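Glycoside hydrolase (Streptococcus pneumoniae serotype 4, PDB 6ORH) probably hydrolyses alpha-L-fucosidic linkages, as a family 29 glycoside hydrolase from a pneumococcus, acting on fucosylated glycans of the host. Local coordinates at residues 394-399 with 427-432; 331-336 with 364-369. The protein carries 2 engineered substitutions. All blocks are in the same frame, centred on the assembly; numbering follows the deposited sequence.

Contact 1 (394-399 with 427-432)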
ATOM      1  N   PHE A 394     -14.321  -2.020  -2.913  1.00 12.99           N
ATOM      2  CA  PHE A 394     -14.728  -2.280  -4.296  1.00 13.61           C
ATOM      3  C   PHE A 394     -13.644  -3.118  -4.972  1.00 13.92           C
ATOM      4  O   PHE A 394     -12.495  -3.176  -4.515  1.00 14.02           O
ATOM      5  CB  PHE A 394     -14.997  -0.957  -5.038  1.00 14.03           C
ATOM      6  CG  PHE A 394     -13.723  -0.203  -5.336  1.00 14.04           C
ATOM      7  CD1 PHE A 394     -13.140   0.585  -4.344  1.00 14.15           C
ATOM      8  CD2 PHE A 394     -13.029  -0.390  -6.529  1.00 14.96           C
ATOM      9  CE1 PHE A 394     -11.902   1.179  -4.554  1.00 15.28           C
ATOM     10  CE2 PHE A 394     -11.790   0.199  -6.739  1.00 15.14           C
ATOM     11  CZ  PHE A 394     -11.243   1.025  -5.761  1.00 15.43           C
ATOM     12  N   HIS A 395     -13.981  -3.760  -6.104  1.00 14.22           N
ATOM     13  CA  HIS A 395     -12.947  -4.374  -6.914  1.00 14.26           C
ATOM     14  C   HIS A 395     -13.305  -4.197  -8.389  1.00 14.28           C
ATOM     15  O   HIS A 395     -14.426  -3.822  -8.726  1.00 16.18           O
ATOM     16  CB  HIS A 395     -12.669  -5.839  -6.509  1.00 14.43           C
ATOM     17  CG  HIS A 395     -13.825  -6.771  -6.668  1.00 16.25           C
ATOM     18  ND1 HIS A 395     -14.786  -6.914  -5.683  1.00 15.43           N
ATOM     19  CD2 HIS A 395     -14.166  -7.624  -7.671  1.00 17.62           C
ATOM     20  CE1 HIS A 395     -15.689  -7.800  -6.081  1.00 17.60           C
ATOM     21  NE2 HIS A 395     -15.324  -8.245  -7.293  1.00 18.14           N
ATOM     22  N   VAL A 396     -12.327  -4.449  -9.248  1.00 14.01           N
ATOM     23  CA  VAL A 396     -12.475  -4.247 -10.679  1.00 15.09           C
ATOM     24  C   VAL A 396     -12.017  -5.529 -11.366  1.00 16.01           C
ATOM     25  O   VAL A 396     -11.004  -6.121 -11.000  1.00 15.41           O
ATOM     26  CB  VAL A 396     -11.592  -3.065 -11.118  1.00 14.54           C
ATOM     27  CG1 VAL A 396     -11.674  -2.857 -12.629  1.00 15.95           C
ATOM     28  CG2 VAL A 396     -12.051  -1.788 -10.433  1.00 15.41           C
ATOM     29  N   GLN A 397     -12.770  -5.953 -12.392  1.00 17.12           N
ATOM     30  CA  GLN A 397     -12.354  -7.118 -13.154  1.00 18.83           C
ATOM     31  C   GLN A 397     -12.410  -6.791 -14.641  1.00 17.53           C
ATOM     32  O   GLN A 397     -13.102  -5.861 -15.052  1.00 17.64           O
ATOM     33  CB  GLN A 397     -13.273  -8.320 -12.920  1.00 20.04           C
ATOM     34  CG  GLN A 397     -13.721  -8.505 -11.485  1.00 24.13           C
ATOM     35  CD  GLN A 397     -14.693  -9.649 -11.461  1.00 30.68           C
ATOM     36  OE1 GLN A 397     -15.670  -9.662 -12.207  1.00 31.37           O
ATOM     37  NE2 GLN A 397     -14.391 -10.643 -10.644  1.00 32.01           N
ATOM     38  N   VAL A 398     -11.670  -7.573 -15.429  1.00 18.31           N
ATOM     39  CA  VAL A 398     -11.661  -7.414 -16.877  1.00 17.74           C
ATOM     40  C   VAL A 398     -11.827  -8.793 -17.508  1.00 19.46           C
ATOM     41  O   VAL A 398     -11.330  -9.774 -16.967  1.00 20.41           O
ATOM     42  CB  VAL A 398     -10.391  -6.697 -17.361  1.00 20.92           C
ATOM     43  CG1 VAL A 398     -10.384  -5.233 -16.909  1.00 20.55           C
ATOM     44  CG2 VAL A 398      -9.121  -7.391 -16.894  1.00 22.89           C
ATOM     45  N   GLU A 399     -12.581  -8.860 -18.608  1.00 21.12           N
ATOM     46  CA  GLU A 399     -12.771 -10.150 -19.265  1.00 22.10           C
ATOM     47  C   GLU A 399     -11.630 -10.395 -20.252  1.00 23.57           C
ATOM     48  O   GLU A 399     -11.388  -9.573 -21.132  1.00 23.28           O
ATOM     49  CB  GLU A 399     -14.128 -10.197 -19.960  1.00 21.68           C
ATOM     50  CG  GLU A 399     -14.474 -11.612 -20.440  1.00 23.97           C
ATOM     51  CD  GLU A 399     -15.845 -11.713 -21.097  1.00 25.76           C
ATOM     52  OE1 GLU A 399     -16.233 -10.757 -21.787  1.00 26.77           O
ATOM     53  OE2 GLU A 399     -16.539 -12.736 -20.877  1.00 28.62           O
ATOM     54  N   GLN A 427     -12.311  -5.332 -23.650  1.00 22.14           N
ATOM     55  CA  GLN A 427     -13.468  -4.598 -24.106  1.00 22.43           C
ATOM     56  C   GLN A 427     -14.503  -4.498 -22.986  1.00 19.41           C
ATOM     57  O   GLN A 427     -15.320  -3.577 -22.996  1.00 21.16           O
ATOM     58  CB  GLN A 427     -14.063  -5.313 -25.320  1.00 23.20           C
ATOM     59  CG  GLN A 427     -15.318  -4.638 -25.845  1.00 23.92           C
ATOM     60  CD  GLN A 427     -15.678  -5.136 -27.225  1.00 26.59           C
ATOM     61  OE1 GLN A 427     -14.818  -5.592 -27.984  1.00 27.51           O
ATOM     62  NE2 GLN A 427     -16.962  -5.071 -27.521  1.00 25.71           N
ATOM     63  N   LYS A 428     -14.508  -5.490 -22.071  1.00 21.01           N
ATOM     64  CA  LYS A 428     -15.492  -5.507 -21.003  1.00 18.61           C
ATOM     65  C   LYS A 428     -14.813  -5.442 -19.636  1.00 19.38           C
ATOM     66  O   LYS A 428     -13.845  -6.154 -19.373  1.00 19.70           O
ATOM     67  CB  LYS A 428     -16.417  -6.716 -21.128  1.00 21.81           C
ATOM     68  CG  LYS A 428     -17.192  -6.740 -22.446  1.00 24.56           C
ATOM     69  CD  LYS A 428     -18.204  -7.845 -22.539  1.00 27.89           C
ATOM     70  CE  LYS A 428     -18.892  -7.889 -23.889  1.00 34.68           C
ATOM     71  NZ  LYS A 428     -19.992  -8.885 -23.881  1.00 37.25           N
ATOM     72  N   ILE A 429     -15.353  -4.560 -18.787  1.00 19.32           N
ATOM     73  CA  ILE A 429     -14.822  -4.308 -17.450  1.00 19.76           C
ATOM     74  C   ILE A 429     -15.978  -4.343 -16.460  1.00 18.47           C
ATOM     75  O   ILE A 429     -17.066  -3.869 -16.776  1.00 19.82           O
ATOM     76  CB  ILE A 429     -14.110  -2.928 -17.422  1.00 19.85           C
ATOM     77  CG1 ILE A 429     -12.969  -2.818 -18.447  1.00 22.06           C
ATOM     78  CG2 ILE A 429     -13.629  -2.591 -16.017  1.00 19.37           C
ATOM     79  CD1 ILE A 429     -13.425  -2.293 -19.810  1.00 22.95           C
ATOM     80  N   ARG A 430     -15.748  -4.867 -15.237  1.00 16.30           N
ATOM     81  CA  ARG A 430     -16.757  -4.777 -14.190  1.00 16.85           C
ATOM     82  C   ARG A 430     -16.179  -3.998 -13.015  1.00 16.67           C
ATOM     83  O   ARG A 430     -15.028  -4.230 -12.626  1.00 17.95           O
ATOM     84  CB  ARG A 430     -17.193  -6.152 -13.672  1.00 17.27           C
ATOM     85  CG  ARG A 430     -18.130  -6.869 -14.642  1.00 17.58           C
ATOM     86  CD  ARG A 430     -18.239  -8.363 -14.411  1.00 19.93           C
ATOM     87  NE  ARG A 430     -19.247  -8.861 -15.361  1.00 21.18           N
ATOM     88  CZ  ARG A 430     -19.641 -10.135 -15.455  1.00 23.68           C
ATOM     89  NH1 ARG A 430     -19.155 -11.062 -14.640  1.00 22.67           N
ATOM     90  NH2 ARG A 430     -20.550 -10.472 -16.356  1.00 23.70           N
ATOM     91  N   VAL A 431     -16.983  -3.051 -12.525  1.00 17.43           N
ATOM     92  CA  VAL A 431     -16.702  -2.369 -11.266  1.00 16.60           C
ATOM     93  C   VAL A 431     -17.714  -2.907 -10.263  1.00 15.72           C
ATOM     94  O   VAL A 431     -18.937  -2.801 -10.456  1.00 16.29           O
ATOM     95  CB  VAL A 431     -16.761  -0.834 -11.424  1.00 16.19           C
ATOM     96  CG1 VAL A 431     -16.626  -0.116 -10.075  1.00 15.87           C
ATOM     97  CG2 VAL A 431     -15.626  -0.379 -12.339  1.00 17.25           C
ATOM     98  N   VAL A 432     -17.202  -3.480  -9.157  1.00 15.56           N
ATOM     99  CA  VAL A 432     -18.081  -4.119  -8.195  1.00 15.72           C
ATOM    100  C   VAL A 432     -17.904  -3.420  -6.852  1.00 16.25           C
ATOM    101  O   VAL A 432     -16.821  -3.492  -6.267  1.00 17.29           O
ATOM    102  CB  VAL A 432     -17.829  -5.632  -8.078  1.00 16.99           C
ATOM    103  CG1 VAL A 432     -18.845  -6.299  -7.153  1.00 16.22           C
ATOM    104  CG2 VAL A 432     -17.837  -6.328  -9.439  1.00 18.70           C
TER
HETATM  105  O   HOH W   1     -17.510 -11.275 -12.628  1.00 34.91           O
HETATM  106  O   HOH W   2     -13.000  -7.973 -22.701  1.00 22.79           O
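Strands 394-399 and 428-432 run antiparallel, their axes 4.6 Å apart at the closest, with H395 facing V432 and Q397 facing R430 in hydrogen-bonded pairs, while E399 N adds a longer bond to K428 O (3.1 Å). V396, V398, I429 and V431 turn inward; beta-branched residues favour such extended backbone. The two branches of I429 reach two valines, CG2 to V396 CG1 and CG1 to V398 CG1 (3.9 Å each). Beneath lie F376 and I379, for these strands belong to one of two facing antiparallel sheets, the beta-sandwich expected of an F5/8 type C, galactose-binding-like domain. H395, V432, Q397 and R430 occupy the other face. A chi1 of 62° sets H395 CG between its backbone N and carbonyl carbon, and the imidazole comes nearer strand 428-432; V432 CB lies over one ring face, offset toward the rim, in a CH-pi contact. The Q397 and R430 side chains cross at a slant, OE1 touching R430 CD (3.6 Å), their amide and guanidinium planes 19° apart. Water 1 donates to Q397 OE1 and accepts from R430 NH1. Arginine's several N-H groups serve further: NE pairs with E367 OE1, NH1 with E176 OE1 of the second subunit, and W404 of the glycan site makes a cation-pi contact.

Contact 2 (331-336 with 364-369)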
ATOM      1  N   ALA A 331     -18.508   4.587 -23.372  1.00 30.31           N
ATOM      2  CA  ALA A 331     -18.773   3.170 -23.154  1.00 26.82           C
ATOM      3  C   ALA A 331     -20.201   2.949 -22.647  1.00 28.41           C
ATOM      4  O   ALA A 331     -20.743   3.755 -21.889  1.00 29.11           O
ATOM      5  CB  ALA A 331     -17.753   2.604 -22.191  1.00 26.60           C
ATOM      6  N   GLU A 332     -20.795   1.821 -23.049  1.00 28.83           N
ATOM      7  CA  GLU A 332     -22.106   1.398 -22.583  1.00 31.82           C
ATOM      8  C   GLU A 332     -21.964   0.806 -21.182  1.00 28.81           C
ATOM      9  O   GLU A 332     -21.143  -0.075 -20.981  1.00 26.67           O
ATOM     10  CB  GLU A 332     -22.659   0.326 -23.524  1.00 38.65           C
ATOM     11  CG  GLU A 332     -23.683   0.855 -24.517  1.00 50.93           C
ATOM     12  CD  GLU A 332     -25.115   0.588 -24.078  1.00 58.40           C
ATOM     13  OE1 GLU A 332     -25.810   1.563 -23.694  1.00 57.89           O
ATOM     14  OE2 GLU A 332     -25.531  -0.599 -24.100  1.00 64.14           O
ATOM     15  N   VAL A 333     -22.789   1.270 -20.238  1.00 25.85           N
ATOM     16  CA  VAL A 333     -22.728   0.769 -18.870  1.00 24.93           C
ATOM     17  C   VAL A 333     -24.050   0.104 -18.493  1.00 24.52           C
ATOM     18  O   VAL A 333     -25.115   0.690 -18.663  1.00 28.57           O
ATOM     19  CB  VAL A 333     -22.396   1.911 -17.885  1.00 24.29           C
ATOM     20  CG1 VAL A 333     -22.210   1.356 -16.479  1.00 25.54           C
ATOM     21  CG2 VAL A 333     -21.171   2.702 -18.303  1.00 23.39           C
ATOM     22  N   SER A 334     -23.989  -1.104 -17.925  1.00 23.49           N
ATOM     23  CA  SER A 334     -25.189  -1.766 -17.434  1.00 23.17           C
ATOM     24  C   SER A 334     -25.016  -2.105 -15.961  1.00 22.79           C
ATOM     25  O   SER A 334     -23.894  -2.223 -15.464  1.00 24.90           O
ATOM     26  CB  SER A 334     -25.468  -3.024 -18.188  1.00 24.88           C
ATOM     27  OG  SER A 334     -24.270  -3.746 -18.331  1.00 25.83           O
ATOM     28  N   GLY A 335     -26.156  -2.348 -15.330  1.00 21.59           N
ATOM     29  CA  GLY A 335     -26.204  -2.620 -13.913  1.00 20.40           C
ATOM     30  C   GLY A 335     -27.385  -1.884 -13.320  1.00 20.11           C
ATOM     31  O   GLY A 335     -28.173  -1.248 -14.034  1.00 21.34           O
ATOM     32  N   PRO A 336     -27.576  -1.981 -11.997  1.00 19.84           N
ATOM     33  CA  PRO A 336     -28.738  -1.368 -11.370  1.00 19.84           C
ATOM     34  C   PRO A 336     -28.555   0.144 -11.300  1.00 19.58           C
ATOM     35  O   PRO A 336     -27.422   0.650 -11.248  1.00 19.23           O
ATOM     36  CB  PRO A 336     -28.775  -2.060 -10.009  1.00 20.27           C
ATOM     37  CG  PRO A 336     -27.328  -2.367  -9.719  1.00 20.71           C
ATOM     38  CD  PRO A 336     -26.690  -2.697 -11.057  1.00 19.56           C
ATOM     39  N   ILE A 364     -22.966  -4.505  -5.794  1.00 19.17           N
ATOM     40  CA  ILE A 364     -23.445  -3.853  -7.009  1.00 18.26           C
ATOM     41  C   ILE A 364     -22.406  -3.986  -8.115  1.00 20.12           C
ATOM     42  O   ILE A 364     -21.241  -3.606  -7.966  1.00 17.78           O
ATOM     43  CB  ILE A 364     -23.870  -2.392  -6.744  1.00 16.35           C
ATOM     44  CG1 ILE A 364     -25.158  -2.302  -5.926  1.00 19.06           C
ATOM     45  CG2 ILE A 364     -24.007  -1.622  -8.069  1.00 18.82           C
ATOM     46  CD1 ILE A 364     -25.476  -0.927  -5.381  1.00 20.89           C
ATOM     47  N   GLN A 365     -22.857  -4.495  -9.270  1.00 20.07           N
ATOM     48  CA  GLN A 365     -21.938  -4.769 -10.351  1.00 20.96           C
ATOM     49  C   GLN A 365     -22.285  -3.876 -11.535  1.00 20.98           C
ATOM     50  O   GLN A 365     -23.378  -4.009 -12.094  1.00 22.98           O
ATOM     51  CB  GLN A 365     -22.043  -6.244 -10.735  1.00 21.52           C
ATOM     52  CG  GLN A 365     -21.158  -6.609 -11.913  1.00 21.35           C
ATOM     53  CD  GLN A 365     -21.066  -8.107 -12.008  1.00 27.87           C
ATOM     54  OE1 GLN A 365     -20.601  -8.774 -11.082  1.00 30.91           O
ATOM     55  NE2 GLN A 365     -21.586  -8.648 -13.096  1.00 31.42           N
ATOM     56  N   LEU A 366     -21.363  -2.970 -11.878  1.00 18.42           N
ATOM     57  CA  LEU A 366     -21.462  -2.155 -13.088  1.00 18.96           C
ATOM     58  C   LEU A 366     -20.559  -2.777 -14.147  1.00 20.45           C
ATOM     59  O   LEU A 366     -19.398  -3.078 -13.882  1.00 21.50           O
ATOM     60  CB  LEU A 366     -21.005  -0.720 -12.776  1.00 18.15           C
ATOM     61  CG  LEU A 366     -21.909   0.058 -11.830  1.00 19.32           C
ATOM     62  CD1 LEU A 366     -21.187   1.278 -11.254  1.00 19.14           C
ATOM     63  CD2 LEU A 366     -23.184   0.468 -12.572  1.00 21.94           C
ATOM     64  N   GLU A 367     -21.080  -2.986 -15.371  1.00 18.25           N
ATOM     65  CA  GLU A 367     -20.240  -3.542 -16.423  1.00 19.41           C
ATOM     66  C   GLU A 367     -20.154  -2.534 -17.563  1.00 18.82           C
ATOM     67  O   GLU A 367     -21.193  -2.003 -17.997  1.00 20.84           O
ATOM     68  CB  GLU A 367     -20.827  -4.862 -16.936  1.00 19.74           C
ATOM     69  CG  GLU A 367     -19.953  -5.538 -17.988  1.00 21.80           C
ATOM     70  CD  GLU A 367     -20.368  -6.972 -18.291  1.00 24.65           C
ATOM     71  OE1 GLU A 367     -20.724  -7.697 -17.354  1.00 24.04           O
ATOM     72  OE2 GLU A 367     -20.355  -7.363 -19.478  1.00 28.53           O
ATOM     73  N   LEU A 368     -18.921  -2.262 -18.004  1.00 19.07           N
ATOM     74  CA  LEU A 368     -18.676  -1.349 -19.116  1.00 20.74           C
ATOM     75  C   LEU A 368     -18.349  -2.189 -20.341  1.00 21.42           C
ATOM     76  O   LEU A 368     -17.560  -3.128 -20.245  1.00 21.66           O
ATOM     77  CB  LEU A 368     -17.478  -0.433 -18.832  1.00 21.66           C
ATOM     78  CG  LEU A 368     -17.764   0.757 -17.917  1.00 23.59           C
ATOM     79  CD1 LEU A 368     -17.912   0.280 -16.483  1.00 27.08           C
ATOM     80  CD2 LEU A 368     -16.647   1.785 -17.989  1.00 23.43           C
ATOM     81  N   ASP A 369     -18.934  -1.801 -21.489  1.00 22.94           N
ATOM     82  CA  ASP A 369     -18.574  -2.353 -22.788  1.00 23.20           C
ATOM     83  C   ASP A 369     -17.991  -1.219 -23.628  1.00 21.81           C
ATOM     84  O   ASP A 369     -18.710  -0.298 -23.983  1.00 23.36           O
ATOM     85  CB  ASP A 369     -19.807  -2.963 -23.473  1.00 23.00           C
ATOM     86  CG  ASP A 369     -19.486  -3.612 -24.820  1.00 26.66           C
ATOM     87  OD1 ASP A 369     -18.372  -3.410 -25.340  1.00 22.55           O
ATOM     88  OD2 ASP A 369     -20.363  -4.336 -25.329  1.00 31.90           O
TER
HETATM   89  O   HOH W   3     -23.859  -5.423 -14.340  1.00 30.23           O
HETATM   90  O   HOH W   4     -22.321  -2.972 -20.560  1.00 31.24           O
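V333, on the edge strand, lies beside L368 of the next strand in, a non-hydrogen-bonded pair flanked by the hydrogen-bonded pairs E332 with D369 and S334 with E367. V333 CB is 4.1 Å from E367 O, and there the side chain forks. CG1, anti to the backbone N (chi1 -175°), reaches L366 CD2 at 4.1 Å. V333 CG2 meets L368 CG at 3.9 Å. A beta-branched residue suits an extended strand and here puts one methyl against each of two leucines; V333 also packs on C344 and T348. On the other face S334 is small and polar: water 4 lies 3.1 Å from S334 OG and donates to E367 O. At G335 the backbone angles (phi 138°, psi -178°) would jam a CB against S334 O, the preceding carbonyl. Separately, that CB would clash with Q365 O of the neighbouring strand. P336 follows as the strand pairing ends, P336 CG 3.8 Å from I364 CG2, and its carbonyl accepts a bond from W356 NE1. Strand 332-334 is the outermost of its sheet within the chain; strand 364-370 pairs on its far side with strand 428-436, while L366 also packs on W356 of strand 356-357, in the other sheet of the sandwich.

Overall arrangement
Contacts 1 and 2 lie in the same five-stranded antiparallel sheet, their centres 9 Å apart, and contact 2 closes along the chain before contact 1 opens. Across the sheet the order is 332-334, 364-370, 428-436, 391-400 and 403-410, so the pairing of the second and third strands joins them, with L368 N 2.7 Å from I429 O in a probable hydrogen bond. The sheet belongs to the C-terminal beta-sandwich, apart from the TIM-barrel family region with its glycan pocket. Contact 1 borders outermost strand 403-410, whose V403, W404 and Q405 line a second glycan site, consistent with carbohydrate binding by this domain; contact 2 includes the opposite edge strand.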